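Local coordinates for protein phist (Plasmodium falciparum, PDB 4JLE) that binds the virulence factor PfEMP1 through its PHIST domain, a protein-interaction module, and comigrates with it to knobs on the infected red cell surface, at the interface of chains A and B. Sequence-based numbering; all coordinates share one arbitrary frame. Chains: chain A/B, Phist.

Contact 1: the interface of chains A and B. Residues chain A 134, 138, 142; chain B 55, 58-59, 91, 95.
A:Met138 and A:Trp142 pack against B:Phe55 and B:Met91 in an apolar, helix-against-helix patch that helps hold two copies of the PHIST domain together in the deposited dimer; the structure alone does not establish that this pair forms in the cell. A:Met138 buries most here, 71 Å². Its CG lies anti to the backbone N (chi1 -175°) and the next bond is also extended, which carries the thioether well out from its helix before the chain turns at the methyl. The sulfur SD meets the CD1–CE1 rim of B:Phe55, 3.4 Å from CE1, while the methyl CE stands further above the ring plane. The two side chains run nearly perpendicular to one another. The same methyl touches B:Val58 CG1 at 3.6 Å and comes within 3.7 Å of B:Met91 SD; unbranched, flexible methionine can adapt to an aromatic rim, a valine methyl and another thioether at once. B:Met91 also runs past A:Trp142, in the opposite direction: its CG sits over the five-membered ring, 3.5 Å from the centroid, as a CH-pi contact, and SD continues to A:Trp142 CG. The backbone O of A:Met138 lies in the indole plane at its edge. B:Glu59 CG lies loosely above the rim of B:Phe55, on the side of A:Met138 CE, which it approaches at 3.9 Å. At the other end, A:Phe134 sets CZ 3.6 Å from B:Ala95 CA, where a small residue lets the ring come close to the backbone. A:Phe134, A:Met138 and A:Trp142 are successive turns of helix 117-165, which lies against helices 37-72 and 77-110 of chain B's three-helix bundle.

Contact 2: the interface of chains A and B. Residues chain A 37, 40; chain B 107-108, 113.
A:Arg37 and B:Leu108 make the main touch of this patch, and they meet through carbon rather than through charge. The aliphatic part of the arginine crosses the leucine fork at about a right angle: methylene CG lies 3.4 Å from methyl CD2 of B:Leu108, and further along the chain NE comes to 3.6 Å from the other methyl, CD1. Both branches of the leucine are therefore used, each beneath a different stretch of the same long side chain. Arginine suits such a place because its methylenes can cover an apolar residue while its polar head extends beyond it. The course of the chain follows from its torsions: CG is anti to the backbone N (chi1 -172°), and bends at the next two bonds lead it across the methyls instead of straight past them. It hides 60 Å² of surface, against 42 Å² for the leucine.

Beside this pair, A:Met40, one turn further along its helix, points its sulfur towards B:Phe107. SD and CE2 are 4.3 Å apart, a looser approach at the rim of the ring that nevertheless extends the apolar surface. Further out, B:Lys113 borders the patch with its backbone, its carbonyl O being 4.2 Å from A:Arg37 N, too far for a bond. That oxygen faces the first turn of helix 37-72, where it might slightly offset the positive end of the helix dipole. The lysine NZ stands 4.9 Å from A:Arg37 NH2; if both are charged they would probably repel weakly, and the heads are more likely paired with solvent or other groups.

Helix starts and ends position these groups: A:Arg37 opens helix 37-72, B:Phe107 and B:Leu108 belong to the last turn of helix 77-110, and B:Lys113 lies in the short link before strand 114-116. The patch thus joins helix ends of the two copies and adds a modest share to the dimer seen in the crystal.

Contact 1: the interface of chains A and B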
# COMPACT_ATOMS: atom_id res chain seq x y z
N PHE A 134 -1.85 -12.73 -10.26
CA PHE A 134 -2.13 -11.34 -9.90
C PHE A 134 -1.42 -10.40 -10.88
O PHE A 134 -2.06 -9.49 -11.43
CB PHE A 134 -1.71 -11.05 -8.45
CG PHE A 134 -1.74 -9.58 -8.08
CD1 PHE A 134 -2.92 -8.99 -7.61
CD2 PHE A 134 -0.60 -8.80 -8.19
CE1 PHE A 134 -2.95 -7.63 -7.28
CE2 PHE A 134 -0.63 -7.43 -7.86
CZ PHE A 134 -1.80 -6.86 -7.41
N MET A 138 -3.15 -7.71 -13.38
CA MET A 138 -2.79 -6.32 -13.07
C MET A 138 -2.29 -5.61 -14.32
O MET A 138 -2.67 -4.47 -14.58
CB MET A 138 -1.71 -6.28 -11.95
CG MET A 138 -1.33 -4.89 -11.47
SD MET A 138 0.17 -4.88 -10.44
CE MET A 138 1.16 -3.76 -11.31
N TRP A 142 -4.75 -2.66 -15.84
CA TRP A 142 -4.23 -1.30 -15.76
C TRP A 142 -3.79 -0.76 -17.12
O TRP A 142 -3.87 0.45 -17.32
CB TRP A 142 -3.14 -1.19 -14.67
CG TRP A 142 -3.81 -1.26 -13.34
CD1 TRP A 142 -4.11 -2.39 -12.62
CD2 TRP A 142 -4.55 -0.19 -12.74
NE1 TRP A 142 -4.95 -2.07 -11.57
CE2 TRP A 142 -5.23 -0.73 -11.62
CE3 TRP A 142 -4.70 1.17 -13.04
CZ2 TRP A 142 -6.01 0.05 -10.78
CZ3 TRP A 142 -5.49 1.95 -12.21
CH2 TRP A 142 -6.14 1.39 -11.10
N PHE B 55 6.56 -6.64 -9.24
CA PHE B 55 5.41 -5.75 -9.29
C PHE B 55 5.81 -4.42 -9.96
O PHE B 55 5.06 -3.92 -10.80
CB PHE B 55 4.82 -5.53 -7.87
CG PHE B 55 3.93 -4.33 -7.68
CD1 PHE B 55 2.61 -4.35 -8.09
CD2 PHE B 55 4.40 -3.19 -7.03
CE1 PHE B 55 1.78 -3.23 -7.92
CE2 PHE B 55 3.58 -2.07 -6.87
CZ PHE B 55 2.27 -2.10 -7.32
N VAL B 58 6.17 -4.69 -13.64
CA VAL B 58 4.85 -4.66 -14.29
C VAL B 58 4.40 -3.20 -14.44
O VAL B 58 3.98 -2.82 -15.53
CB VAL B 58 3.76 -5.50 -13.57
CG1 VAL B 58 2.41 -5.36 -14.27
CG2 VAL B 58 4.18 -6.97 -13.46
N GLU B 59 4.55 -2.36 -13.39
CA GLU B 59 4.19 -0.94 -13.45
C GLU B 59 4.95 -0.20 -14.53
O GLU B 59 4.35 0.58 -15.26
CB GLU B 59 4.41 -0.26 -12.11
CG GLU B 59 3.37 -0.62 -11.06
CD GLU B 59 3.50 0.26 -9.83
OE1 GLU B 59 2.52 0.96 -9.49
OE2 GLU B 59 4.59 0.27 -9.22
N MET B 91 -2.81 0.54 -7.77
CA MET B 91 -2.12 -0.76 -7.96
C MET B 91 -1.51 -1.26 -6.65
O MET B 91 -1.68 -2.44 -6.33
CB MET B 91 -1.08 -0.67 -9.08
CG MET B 91 -1.73 -0.49 -10.43
SD MET B 91 -0.63 -0.56 -11.85
CE MET B 91 0.10 1.04 -11.85
N ALA B 95 -2.38 -4.72 -4.56
CA ALA B 95 -1.29 -5.60 -4.12
C ALA B 95 -1.36 -5.86 -2.62
O ALA B 95 -1.09 -6.99 -2.23
CB ALA B 95 0.06 -5.00 -4.48

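Contact 2: the interface of chains A and B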
# COMPACT_ATOMS: atom_id res chain seq x y z
N ARG A 37 -10.20 -19.09 14.66
CA ARG A 37 -10.09 -18.30 13.42
C ARG A 37 -11.22 -17.27 13.26
O ARG A 37 -10.95 -16.13 12.90
CB ARG A 37 -10.10 -19.23 12.18
CG ARG A 37 -9.80 -18.52 10.87
CD ARG A 37 -10.73 -18.87 9.72
NE ARG A 37 -10.50 -20.22 9.24
CZ ARG A 37 -11.16 -20.78 8.24
NH1 ARG A 37 -12.10 -20.09 7.60
NH2 ARG A 37 -10.89 -22.02 7.87
N MET A 40 -10.71 -14.43 15.62
CA MET A 40 -9.48 -13.73 15.24
C MET A 40 -9.67 -12.84 14.00
O MET A 40 -9.14 -11.73 13.96
CB MET A 40 -8.34 -14.72 15.01
CG MET A 40 -7.57 -15.05 16.26
SD MET A 40 -5.89 -15.52 15.84
CE MET A 40 -5.23 -15.79 17.35
N PHE B 107 -1.14 -18.18 7.23
CA PHE B 107 -1.26 -18.27 8.69
C PHE B 107 -2.11 -19.48 9.10
O PHE B 107 -1.66 -20.28 9.92
CB PHE B 107 -1.82 -16.98 9.30
CG PHE B 107 -1.98 -17.06 10.79
CD1 PHE B 107 -0.87 -17.14 11.62
CD2 PHE B 107 -3.24 -17.01 11.36
CE1 PHE B 107 -1.02 -17.22 13.00
CE2 PHE B 107 -3.39 -17.06 12.74
CZ PHE B 107 -2.28 -17.20 13.55
N LEU B 108 -3.29 -19.63 8.49
CA LEU B 108 -4.20 -20.73 8.79
C LEU B 108 -3.68 -22.08 8.31
O LEU B 108 -3.97 -23.09 8.95
CB LEU B 108 -5.58 -20.47 8.15
CG LEU B 108 -6.27 -19.14 8.47
CD1 LEU B 108 -7.54 -18.99 7.66
CD2 LEU B 108 -6.54 -18.98 9.98
N LYS B 113 -5.63 -24.90 14.70
CA LYS B 113 -6.91 -24.18 14.81
C LYS B 113 -6.94 -23.13 15.93
O LYS B 113 -7.76 -22.22 15.87
CB LYS B 113 -8.09 -25.18 15.06
CG LYS B 113 -8.39 -26.18 13.94
CD LYS B 113 -9.44 -25.64 12.98
CE LYS B 113 -9.55 -26.48 11.73
NZ LYS B 113 -10.58 -25.95 10.80

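The C-alpha centres of contact 1 and contact 2 are about 28 Å apart. Helix 77-110 of chain B runs through both, meeting chain A near its middle in contact 1 and at its final turn in contact 2. Helix 37-72 also serves both, through its middle in chain B in contact 1 and its first turn in chain A in contact 2, whereas helix 117-165 of chain A enters contact 1. Because the interface is two-fold symmetric, each patch recurs with the chains exchanged. Contacts so widely spaced would hold the angle between the bundles better than either alone, should the dimer persist in solution.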